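BH1408 protein (Bacillus halodurans, PDB 4E0A) probably acts as an N-acetyltransferase of the GNAT family, moving an acetyl group, in this family usually from acetyl-coenzyme A, to an amine. Local coordinates at residues Phe132-Arg135 / Ala136-Phe139; Thr19-His22 / Glu23-Lys27. The protein carries 1 engineered substitution. One frame throughout, in Å; residues are numbered along the deposited sequence.

Contact 1: Phe132-Arg135 / Ala136-Phe139; sequences FNDR and AKAF
Asn-133 is the N-cap of helix 134-142, the helix that follows strand 124-130 in this GNAT fold, and its side chain caps Ala-136 N. The capping bond runs from Ala-136 N to Asn-133 OD1 over 3.2 Å, with an N-H...O angle of 158°. Ala-136 N stands well above the plane of the side-chain carbonyl, 61° out of it, and not on a lone pair of OD1. Asparagine suits the place because its short side chain, with CG opposite its own N (chi1 -165°), brings OD1 back to an N-H of the first turn, which comes too early to have a helical carbonyl four residues before it. An alanine here would remove that acceptor and is likely to leave Ala-136 N without its capping partner, with the first turn prone to fray.

Main-chain bonds take over from the cap: Lys-137 N donates to Asn-133 O (3.1 Å), Ala-138 N to Asp-134 O (3.0 Å) and Phe-139 N to Arg-135 O (3.2 Å).

Charge contributes less. Asp-134 and Lys-137 cross at an angle, and their salt bridge is long, Asp-134 OD1 to Lys-137 NZ 4.0 Å; NZ is instead hydrogen-bonded to Asp-131 O.

The small Ala-136 methyl fits against Val-129 of strand 124-130. Lys-137 CG rests 3.4 Å from Asn-133 O, and Asn-133 ND2 lies 3.4 Å from Ala-136 CB.

Contact 2: Thr19-His22 / Glu23-Lys27; sequences TQVH and EAHVK
His-22 bears on Val-26, one turn further along helix 11-28, through both its backbone and its ring. His-22 O accepts from Val-26 N at 2.9 Å, while His-22 NE2 comes within 3.6 Å of Val-26 CG2, this methyl of the branched valine meeting the ring obliquely. NE2 finds its hydrogen bond at Arg-34 O, and His-22 also packs on Thr-82 of the second subunit.

Glu-23 gives its N-H to Thr-19 O, an almost straight bond (172°) of 2.8 Å from Glu-23 N. Glu-23 CB lies 3.4 Å from Thr-19 O; the chain bends at chi2, and OE2 is hydrogen-bonded to Ser-35 OG. Flexible methylenes ending in an acceptor suit a residue that must pack along the helix and still reach a loop hydroxyl.

Val-21 and His-25 lie side by side one turn apart, and Val-21 O receives two hydrogen bonds from the same histidine. The backbone gives one, His-25 N to Val-21 O, 3.2 Å. The ring gives the other, His-25 ND1 to Val-21 O, 2.9 Å, with an N-H...O angle of 164° and the oxygen near the ring plane at its edge. The two donors reach Val-21 O from opposite faces of the carbonyl plane. With CG beside its backbone N (chi1 -77°), the His-25 ring turns back over the preceding turn. That places His-25 CE1 3.5 Å from Val-21 CG1, and the valine branch lies against the ring that its own carbonyl holds. Histidine suits the place because it offers a ring N-H for the carbonyl and, beside it, a carbon (CE1) for the valine methyl to touch.

The regular i to i+4 bonding is that of an alpha-helix, and its place directly after strand 2-5 makes it the first helix of the GNAT fold.

How the contacts relate
Both contacts are local, lie near the surface and are held mainly by i to i+4 bonds, but they occupy different parts of two helices. Contact 1 is a helix start, where an asparagine side chain replaces a missing main-chain acceptor and a strand lies beneath. Contact 2 is within a helix already running; there histidine and glutamate link turns to loops, and one residue reaches the second subunit. The two meet directly: the Phe-132 and His-25 rings are edge-to-face, with CZ of Phe-132 3.4 Å from CD2 of His-25. Asn-133 also packs on His-25, so helix 11-28 abuts the cap of helix 134-142.

Contact 1: Phe132-Arg135 / Ala136-Phe139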
loop_
_atom_site.group_PDB
_atom_site.type_symbol
_atom_site.label_atom_id
_atom_site.label_comp_id
_atom_site.label_asym_id
_atom_site.label_seq_id
_atom_site.Cartn_x
_atom_site.Cartn_y
_atom_site.Cartn_z
ATOM N N PHE A 132 10.617 5.854 -6.643
ATOM C CA PHE A 132 11.745 6.150 -7.535
ATOM C C PHE A 132 11.402 5.969 -9.021
ATOM O O PHE A 132 12.131 6.452 -9.896
ATOM C CB PHE A 132 12.932 5.244 -7.204
ATOM C CG PHE A 132 12.748 3.804 -7.655
ATOM C CD1 PHE A 132 12.224 2.855 -6.795
ATOM C CD2 PHE A 132 13.093 3.413 -8.939
ATOM C CE1 PHE A 132 12.058 1.546 -7.206
ATOM C CE2 PHE A 132 12.926 2.111 -9.356
ATOM C CZ PHE A 132 12.415 1.177 -8.494
ATOM N N ASN A 133 10.318 5.246 -9.291
ATOM C CA ASN A 133 10.034 4.717 -10.626
ATOM C C ASN A 133 9.319 5.758 -11.490
ATOM O O ASN A 133 8.114 5.656 -11.754
ATOM C CB ASN A 133 9.211 3.429 -10.495
ATOM C CG ASN A 133 9.165 2.612 -11.768
ATOM O OD1 ASN A 133 9.584 3.063 -12.834
ATOM N ND2 ASN A 133 8.628 1.394 -11.663
ATOM N N ASP A 134 10.077 6.755 -11.934
ATOM C CA ASP A 134 9.513 7.874 -12.676
ATOM C C ASP A 134 8.940 7.421 -14.008
ATOM O O ASP A 134 7.893 7.902 -14.442
ATOM C CB ASP A 134 10.575 8.942 -12.912
ATOM C CG ASP A 134 10.686 9.919 -11.755
ATOM O OD1 ASP A 134 9.706 10.066 -10.998
ATOM O OD2 ASP A 134 11.747 10.553 -11.610
ATOM N N ARG A 135 9.615 6.473 -14.648
ATOM C CA ARG A 135 9.156 5.986 -15.936
ATOM C C ARG A 135 7.754 5.373 -15.834
ATOM O O ARG A 135 6.867 5.690 -16.636
ATOM C CB ARG A 135 10.168 5.004 -16.539
ATOM C CG ARG A 135 9.823 4.579 -17.950
ATOM C CD ARG A 135 10.618 3.352 -18.365
ATOM N NE ARG A 135 10.390 2.234 -17.449
ATOM C CZ ARG A 135 9.305 1.464 -17.458
ATOM N NH1 ARG A 135 8.334 1.689 -18.339
ATOM N NH2 ARG A 135 9.185 0.470 -16.583
ATOM N N ALA A 136 7.524 4.549 -14.816
ATOM C CA ALA A 136 6.202 3.955 -14.639
ATOM C C ALA A 136 5.138 4.960 -14.207
ATOM O O ALA A 136 3.986 4.897 -14.652
ATOM C CB ALA A 136 6.272 2.782 -13.658
ATOM N N LYS A 137 5.497 5.890 -13.329
ATOM C CA LYS A 137 4.541 6.916 -12.924
ATOM C C LYS A 137 4.041 7.749 -14.122
ATOM O O LYS A 137 2.839 8.001 -14.257
ATOM C CB LYS A 137 5.124 7.815 -11.827
ATOM C CG LYS A 137 5.275 7.092 -10.479
ATOM C CD LYS A 137 5.505 8.057 -9.313
ATOM C CE LYS A 137 6.927 8.578 -9.269
ATOM N NZ LYS A 137 7.190 9.375 -8.025
ATOM N N ALA A 138 4.957 8.162 -14.988
ATOM C CA ALA A 138 4.585 8.950 -16.166
ATOM C C ALA A 138 3.675 8.148 -17.082
ATOM O O ALA A 138 2.764 8.689 -17.683
ATOM C CB ALA A 138 5.818 9.402 -16.917
ATOM N N PHE A 139 3.944 6.854 -17.190
ATOM C CA PHE A 139 3.151 5.975 -18.046
ATOM C C PHE A 139 1.743 5.882 -17.468
ATOM O O PHE A 139 0.764 6.113 -18.165
ATOM C CB PHE A 139 3.817 4.598 -18.125
ATOM C CG PHE A 139 2.995 3.540 -18.807
ATOM C CD1 PHE A 139 2.908 3.486 -20.190
ATOM C CD2 PHE A 139 2.345 2.568 -18.058
ATOM C CE1 PHE A 139 2.155 2.499 -20.819
ATOM C CE2 PHE A 139 1.603 1.572 -18.670
ATOM C CZ PHE A 139 1.498 1.542 -20.055
#

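Contact 2: Thr19-His22 / Glu23-Lys27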
loop_
_atom_site.group_PDB
_atom_site.type_symbol
_atom_site.label_atom_id
_atom_site.label_comp_id
_atom_site.label_asym_id
_atom_site.label_seq_id
_atom_site.Cartn_x
_atom_site.Cartn_y
_atom_site.Cartn_z
ATOM N N THR A 19 12.554 -10.085 -14.632
ATOM C CA THR A 19 13.896 -9.840 -14.114
ATOM C C THR A 19 14.447 -8.448 -14.450
ATOM O O THR A 19 15.084 -7.828 -13.593
ATOM C CB THR A 19 14.866 -10.956 -14.549
ATOM O OG1 THR A 19 14.463 -12.173 -13.911
ATOM C CG2 THR A 19 16.310 -10.632 -14.135
ATOM N N GLN A 20 14.221 -7.962 -15.678
ATOM C CA GLN A 20 14.599 -6.593 -16.023
ATOM C C GLN A 20 14.052 -5.626 -14.982
ATOM O O GLN A 20 14.792 -4.807 -14.428
ATOM C CB GLN A 20 14.063 -6.187 -17.404
ATOM C CG GLN A 20 14.611 -6.979 -18.559
ATOM C CD GLN A 20 13.979 -6.581 -19.883
ATOM O OE1 GLN A 20 13.191 -5.634 -19.956
ATOM N NE2 GLN A 20 14.321 -7.309 -20.938
ATOM N N VAL A 21 12.753 -5.730 -14.713
ATOM C CA VAL A 21 12.113 -4.825 -13.765
ATOM C C VAL A 21 12.592 -5.094 -12.332
ATOM O O VAL A 21 12.861 -4.154 -11.575
ATOM C CB VAL A 21 10.567 -4.868 -13.865
ATOM C CG1 VAL A 21 9.920 -4.137 -12.695
ATOM C CG2 VAL A 21 10.107 -4.248 -15.192
ATOM N N HIS A 22 12.739 -6.367 -11.972
ATOM C CA HIS A 22 13.207 -6.675 -10.626
ATOM C C HIS A 22 14.583 -6.082 -10.369
ATOM O O HIS A 22 14.810 -5.452 -9.335
ATOM C CB HIS A 22 13.260 -8.167 -10.332
ATOM C CG HIS A 22 13.506 -8.447 -8.885
ATOM N ND1 HIS A 22 12.570 -8.160 -7.919
ATOM C CD2 HIS A 22 14.595 -8.913 -8.232
ATOM C CE1 HIS A 22 13.058 -8.474 -6.730
ATOM N NE2 HIS A 22 14.283 -8.935 -6.892
ATOM N N GLU A 23 15.494 -6.274 -11.315
ATOM C CA GLU A 23 16.834 -5.722 -11.172
ATOM C C GLU A 23 16.848 -4.186 -11.044
ATOM O O GLU A 23 17.673 -3.635 -10.316
ATOM C CB GLU A 23 17.753 -6.205 -12.298
ATOM C CG GLU A 23 18.380 -7.563 -12.011
ATOM C CD GLU A 23 19.346 -7.514 -10.817
ATOM O OE1 GLU A 23 20.315 -6.720 -10.859
ATOM O OE2 GLU A 23 19.129 -8.261 -9.834
ATOM N N ALA A 24 15.942 -3.504 -11.740
ATOM C CA ALA A 24 15.836 -2.050 -11.606
ATOM C C ALA A 24 15.521 -1.701 -10.164
ATOM O O ALA A 24 16.084 -0.768 -9.597
ATOM C CB ALA A 24 14.759 -1.498 -12.529
ATOM N N HIS A 25 14.634 -2.483 -9.563
ATOM C CA HIS A 25 14.197 -2.241 -8.199
ATOM C C HIS A 25 15.319 -2.585 -7.214
ATOM O O HIS A 25 15.522 -1.879 -6.224
ATOM C CB HIS A 25 12.892 -3.013 -7.904
ATOM C CG HIS A 25 11.667 -2.372 -8.499
ATOM N ND1 HIS A 25 11.378 -2.419 -9.847
ATOM C CD2 HIS A 25 10.668 -1.652 -7.927
ATOM C CE1 HIS A 25 10.249 -1.765 -10.079
ATOM N NE2 HIS A 25 9.806 -1.278 -8.933
ATOM N N VAL A 26 16.060 -3.651 -7.494
ATOM C CA VAL A 26 17.222 -3.995 -6.667
ATOM C C VAL A 26 18.252 -2.862 -6.699
ATOM O O VAL A 26 18.821 -2.492 -5.675
ATOM C CB VAL A 26 17.870 -5.320 -7.108
ATOM C CG1 VAL A 26 19.241 -5.512 -6.448
ATOM C CG2 VAL A 26 16.937 -6.479 -6.784
ATOM N N LYS A 27 18.456 -2.295 -7.882
ATOM C CA LYS A 27 19.409 -1.213 -8.070
ATOM C C LYS A 27 19.054 0.003 -7.215
ATOM O O LYS A 27 19.920 0.583 -6.551
ATOM C CB LYS A 27 19.439 -0.831 -9.552
ATOM C CG LYS A 27 20.592 0.064 -9.978
ATOM C CD LYS A 27 20.746 0.024 -11.499
ATOM C CE LYS A 27 21.774 1.028 -11.993
ATOM N NZ LYS A 27 21.418 2.420 -11.599
#